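Local coordinates for Non-structural protein 3 (PDB 6LN0) that belongs to the coronavirus replicase and joins a macro domain to a papain-like peptidase domain that probably cleaves the viral polyprotein, at residues P387-W400 with N403-A415. Residues are numbered along the deposited sequence; the frame is centred on the assembly and turned at random.
Sequences PTGPAIKFAAAHCW and NGKKTVNGYDTKA
The indole of W400 overlaps the backbone of Y411 and meets V408 and A415 of the following loop. CG stands between the backbone N and the carbonyl carbon (chi1 68°), which turns the ring over K393, its cross-strand neighbour: CB of the lysine sits 3.4 Å above one face, toward the rim. The other face meets Y411 O, 3.1 Å above it and likewise toward the rim. Obliquely to the ring, V408 CG1 comes within 3.3 Å of W400 CD1, and the methyl of A415 reaches CH2. An indole suits the place because its two faces can take a lysine methylene and a peptide carbonyl. G410 passes close to W400 CB, where a side chain would collide with it; glycine fits.

The Y411 ring crosses H398 obliquely, its CE1 3.6 Å from CD2 of the imidazole, with the planes at 33°. H398, W400 and Y411 form an aromatic cluster that ties Y411 of the loop to two rings of the hairpin 391-402. H398 also touches C260, consistent with the cysteine-histidine pair of a papain-like active site, so the tyrosine packs on a face of the probable catalytic imidazole. At the tight turn A395-H398, A395 CB touches A415 CB at 3.5 Å, a closeness that small methyls allow. K393 bends at chi2 and chi3, so that its aliphatic CD lies by A415 while NZ makes a salt bridge with E386.

At the far end G404 packs against T388 and G389, its CA 3.4 Å from T388 C, a place with no room for a CB.

Apolar and aromatic packing thus lays the loop on the edge hairpin of the peptidase-domain sheet, with direct polar pairing between the two segments absent, so the loop probably owes its seat mainly to close fit rather than to paired charges.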
# COMPACT_ATOMS: atom_id res chain seq x y z
N PRO A 387 -46.61 5.91 -8.41
CA PRO A 387 -46.65 4.82 -7.43
C PRO A 387 -47.68 5.09 -6.35
O PRO A 387 -48.03 6.23 -6.07
CB PRO A 387 -45.23 4.84 -6.85
CG PRO A 387 -44.92 6.32 -6.83
CD PRO A 387 -45.54 6.87 -8.10
N THR A 388 -48.12 4.01 -5.71
CA THR A 388 -49.06 4.08 -4.60
C THR A 388 -48.48 3.52 -3.30
O THR A 388 -49.22 3.30 -2.34
CB THR A 388 -50.35 3.32 -4.93
OG1 THR A 388 -50.09 1.92 -4.91
CG2 THR A 388 -50.88 3.72 -6.31
N GLY A 389 -47.17 3.28 -3.26
CA GLY A 389 -46.49 2.88 -2.04
C GLY A 389 -45.09 3.46 -2.02
O GLY A 389 -44.75 4.28 -2.88
N PRO A 390 -44.26 3.04 -1.07
CA PRO A 390 -42.88 3.57 -0.99
C PRO A 390 -42.14 3.42 -2.31
O PRO A 390 -42.08 2.33 -2.89
CB PRO A 390 -42.23 2.73 0.11
CG PRO A 390 -43.36 2.16 0.90
CD PRO A 390 -44.54 2.04 -0.03
N ALA A 391 -41.58 4.52 -2.80
CA ALA A 391 -40.96 4.52 -4.12
C ALA A 391 -39.78 5.49 -4.13
O ALA A 391 -39.50 6.18 -3.15
CB ALA A 391 -41.97 4.88 -5.21
N ILE A 392 -39.10 5.53 -5.27
CA ILE A 392 -38.05 6.50 -5.52
C ILE A 392 -38.34 7.16 -6.86
O ILE A 392 -38.64 6.47 -7.84
CB ILE A 392 -36.64 5.86 -5.50
CG1 ILE A 392 -36.30 5.37 -4.08
CG2 ILE A 392 -35.63 6.85 -5.96
CD1 ILE A 392 -34.90 4.73 -3.92
N LYS A 393 -38.29 8.47 -6.89
CA LYS A 393 -38.46 9.21 -8.13
C LYS A 393 -37.16 9.93 -8.48
O LYS A 393 -36.40 10.35 -7.60
CB LYS A 393 -39.63 10.22 -8.03
CG LYS A 393 -41.02 9.60 -7.89
CD LYS A 393 -42.09 10.43 -8.58
CE LYS A 393 -43.30 10.68 -7.68
NZ LYS A 393 -44.08 11.91 -8.09
N PHE A 394 -36.93 10.04 -9.79
CA PHE A 394 -35.71 10.60 -10.34
C PHE A 394 -36.11 11.56 -11.46
O PHE A 394 -36.85 11.17 -12.37
CB PHE A 394 -34.82 9.48 -10.88
CG PHE A 394 -33.40 9.89 -11.20
CD1 PHE A 394 -33.11 10.64 -12.32
CD2 PHE A 394 -32.35 9.45 -10.41
CE1 PHE A 394 -31.81 10.99 -12.63
CE2 PHE A 394 -31.03 9.80 -10.70
CZ PHE A 394 -30.77 10.56 -11.81
N ALA A 395 -35.64 12.80 -11.39
CA ALA A 395 -35.85 13.75 -12.46
C ALA A 395 -34.89 14.91 -12.27
O ALA A 395 -34.63 15.32 -11.14
CB ALA A 395 -37.29 14.27 -12.50
N ALA A 396 -34.37 15.43 -13.38
CA ALA A 396 -33.50 16.61 -13.34
C ALA A 396 -32.29 16.39 -12.42
O ALA A 396 -31.91 17.28 -11.65
CB ALA A 396 -34.28 17.85 -12.93
N ALA A 397 -31.70 15.19 -12.49
CA ALA A 397 -30.51 14.82 -11.71
C ALA A 397 -30.73 14.94 -10.21
O ALA A 397 -29.76 15.07 -9.45
CB ALA A 397 -29.29 15.64 -12.13
N HIS A 398 -31.98 14.93 -9.76
CA HIS A 398 -32.31 14.83 -8.35
C HIS A 398 -33.19 13.60 -8.18
O HIS A 398 -33.92 13.22 -9.09
CB HIS A 398 -33.03 16.10 -7.85
CG HIS A 398 -33.32 16.11 -6.38
ND1 HIS A 398 -32.34 16.05 -5.41
CD2 HIS A 398 -34.50 16.20 -5.70
CE1 HIS A 398 -32.89 16.09 -4.22
NE2 HIS A 398 -34.20 16.18 -4.36
N CYS A 399 -33.09 12.96 -7.02
CA CYS A 399 -33.87 11.77 -6.73
C CYS A 399 -34.26 11.79 -5.27
O CYS A 399 -33.54 12.36 -4.44
CB CYS A 399 -33.11 10.48 -7.08
SG CYS A 399 -31.67 10.15 -6.11
N TRP A 400 -35.40 11.19 -4.95
CA TRP A 400 -35.93 11.40 -3.62
C TRP A 400 -36.89 10.28 -3.30
O TRP A 400 -37.52 9.71 -4.20
CB TRP A 400 -36.64 12.76 -3.51
CG TRP A 400 -37.91 12.85 -4.32
CD1 TRP A 400 -39.15 12.47 -3.91
CD2 TRP A 400 -38.05 13.33 -5.67
NE1 TRP A 400 -40.07 12.69 -4.92
CE2 TRP A 400 -39.42 13.21 -6.01
CE3 TRP A 400 -37.17 13.85 -6.62
CZ2 TRP A 400 -39.92 13.60 -7.25
CZ3 TRP A 400 -37.67 14.22 -7.86
CH2 TRP A 400 -39.04 14.10 -8.16
N ASN A 403 -43.20 8.15 -0.06
CA ASN A 403 -44.25 7.19 0.25
C ASN A 403 -45.40 7.41 -0.73
O ASN A 403 -45.49 8.44 -1.39
CB ASN A 403 -44.70 7.35 1.70
CG ASN A 403 -45.12 6.04 2.33
OD1 ASN A 403 -46.00 5.34 1.81
ND2 ASN A 403 -44.49 5.70 3.46
N GLY A 404 -46.28 6.43 -0.83
CA GLY A 404 -47.19 6.40 -1.97
C GLY A 404 -48.06 7.64 -2.16
O GLY A 404 -48.56 7.90 -3.26
N LYS A 405 -48.27 8.42 -1.10
CA LYS A 405 -49.41 9.34 -1.01
C LYS A 405 -48.94 10.78 -0.93
O LYS A 405 -49.13 11.42 0.10
CB LYS A 405 -50.28 8.95 0.25
CG LYS A 405 -50.62 7.46 0.48
CD LYS A 405 -50.80 6.59 -0.77
CE LYS A 405 -51.87 7.11 -1.71
NZ LYS A 405 -53.25 6.91 -1.22
N LYS A 406 -48.46 11.33 -2.05
CA LYS A 406 -47.56 12.47 -1.98
C LYS A 406 -46.44 12.09 -1.01
O LYS A 406 -45.57 11.30 -1.39
CB LYS A 406 -48.29 13.76 -1.59
CG LYS A 406 -49.38 14.21 -2.62
CD LYS A 406 -50.70 14.61 -1.96
CE LYS A 406 -51.54 13.39 -1.65
NZ LYS A 406 -52.54 13.67 -0.58
N THR A 407 -46.43 12.59 0.24
CA THR A 407 -45.52 12.14 1.33
C THR A 407 -44.06 12.07 0.88
O THR A 407 -43.43 11.01 0.91
CB THR A 407 -45.95 10.78 1.91
OG1 THR A 407 -46.05 9.79 0.86
CG2 THR A 407 -47.30 10.89 2.65
N VAL A 408 -43.49 13.23 0.58
CA VAL A 408 -42.25 13.31 -0.19
C VAL A 408 -41.16 14.00 0.62
O VAL A 408 -41.43 14.90 1.43
CB VAL A 408 -42.50 14.05 -1.52
CG1 VAL A 408 -41.24 14.33 -2.25
CG2 VAL A 408 -43.46 13.29 -2.41
N ASN A 409 -39.90 13.58 0.40
CA ASN A 409 -38.70 14.23 0.96
C ASN A 409 -37.98 15.16 -0.03
O ASN A 409 -36.94 15.74 0.32
CB ASN A 409 -37.74 13.16 1.47
CG ASN A 409 -38.30 12.40 2.64
OD1 ASN A 409 -39.50 12.14 2.71
ND2 ASN A 409 -37.44 12.07 3.59
N GLY A 410 -38.51 15.29 -1.25
CA GLY A 410 -38.00 16.19 -2.27
C GLY A 410 -39.12 16.97 -2.95
O GLY A 410 -39.96 17.58 -2.26
N TYR A 411 -39.17 16.96 -4.28
CA TYR A 411 -40.14 17.74 -5.04
C TYR A 411 -41.45 16.96 -5.26
O TYR A 411 -41.56 15.77 -4.93
CB TYR A 411 -39.55 18.16 -6.40
CG TYR A 411 -38.14 18.71 -6.33
CD1 TYR A 411 -37.25 18.53 -7.38
CD2 TYR A 411 -37.69 19.41 -5.21
CE1 TYR A 411 -35.95 19.04 -7.32
CE2 TYR A 411 -36.40 19.92 -5.13
CZ TYR A 411 -35.53 19.73 -6.19
OH TYR A 411 -34.25 20.23 -6.11
N ASP A 412 -42.45 17.63 -5.81
CA ASP A 412 -43.70 16.98 -6.21
C ASP A 412 -44.07 17.41 -7.62
O ASP A 412 -45.18 17.86 -7.91
CB ASP A 412 -44.82 17.27 -5.21
CG ASP A 412 -46.09 16.47 -5.52
OD1 ASP A 412 -46.00 15.22 -5.58
OD2 ASP A 412 -47.16 17.10 -5.70
N THR A 413 -43.10 17.31 -8.51
CA THR A 413 -43.37 17.46 -9.92
C THR A 413 -43.59 16.08 -10.53
O THR A 413 -43.61 15.05 -9.83
CB THR A 413 -42.23 18.20 -10.61
OG1 THR A 413 -42.35 18.07 -12.03
CG2 THR A 413 -40.89 17.64 -10.16
N LYS A 414 -43.78 16.04 -11.85
CA LYS A 414 -43.83 14.78 -12.56
C LYS A 414 -42.42 14.26 -12.74
O LYS A 414 -41.51 15.00 -13.15
CB LYS A 414 -44.54 14.92 -13.92
CG LYS A 414 -43.73 15.63 -15.00
CD LYS A 414 -44.06 15.11 -16.40
CE LYS A 414 -44.23 16.28 -17.37
NZ LYS A 414 -44.63 15.87 -18.74
N ALA A 415 -42.22 13.00 -12.39
CA ALA A 415 -40.90 12.40 -12.44
C ALA A 415 -41.08 10.91 -12.65
O ALA A 415 -42.05 10.32 -12.18
CB ALA A 415 -40.11 12.67 -11.15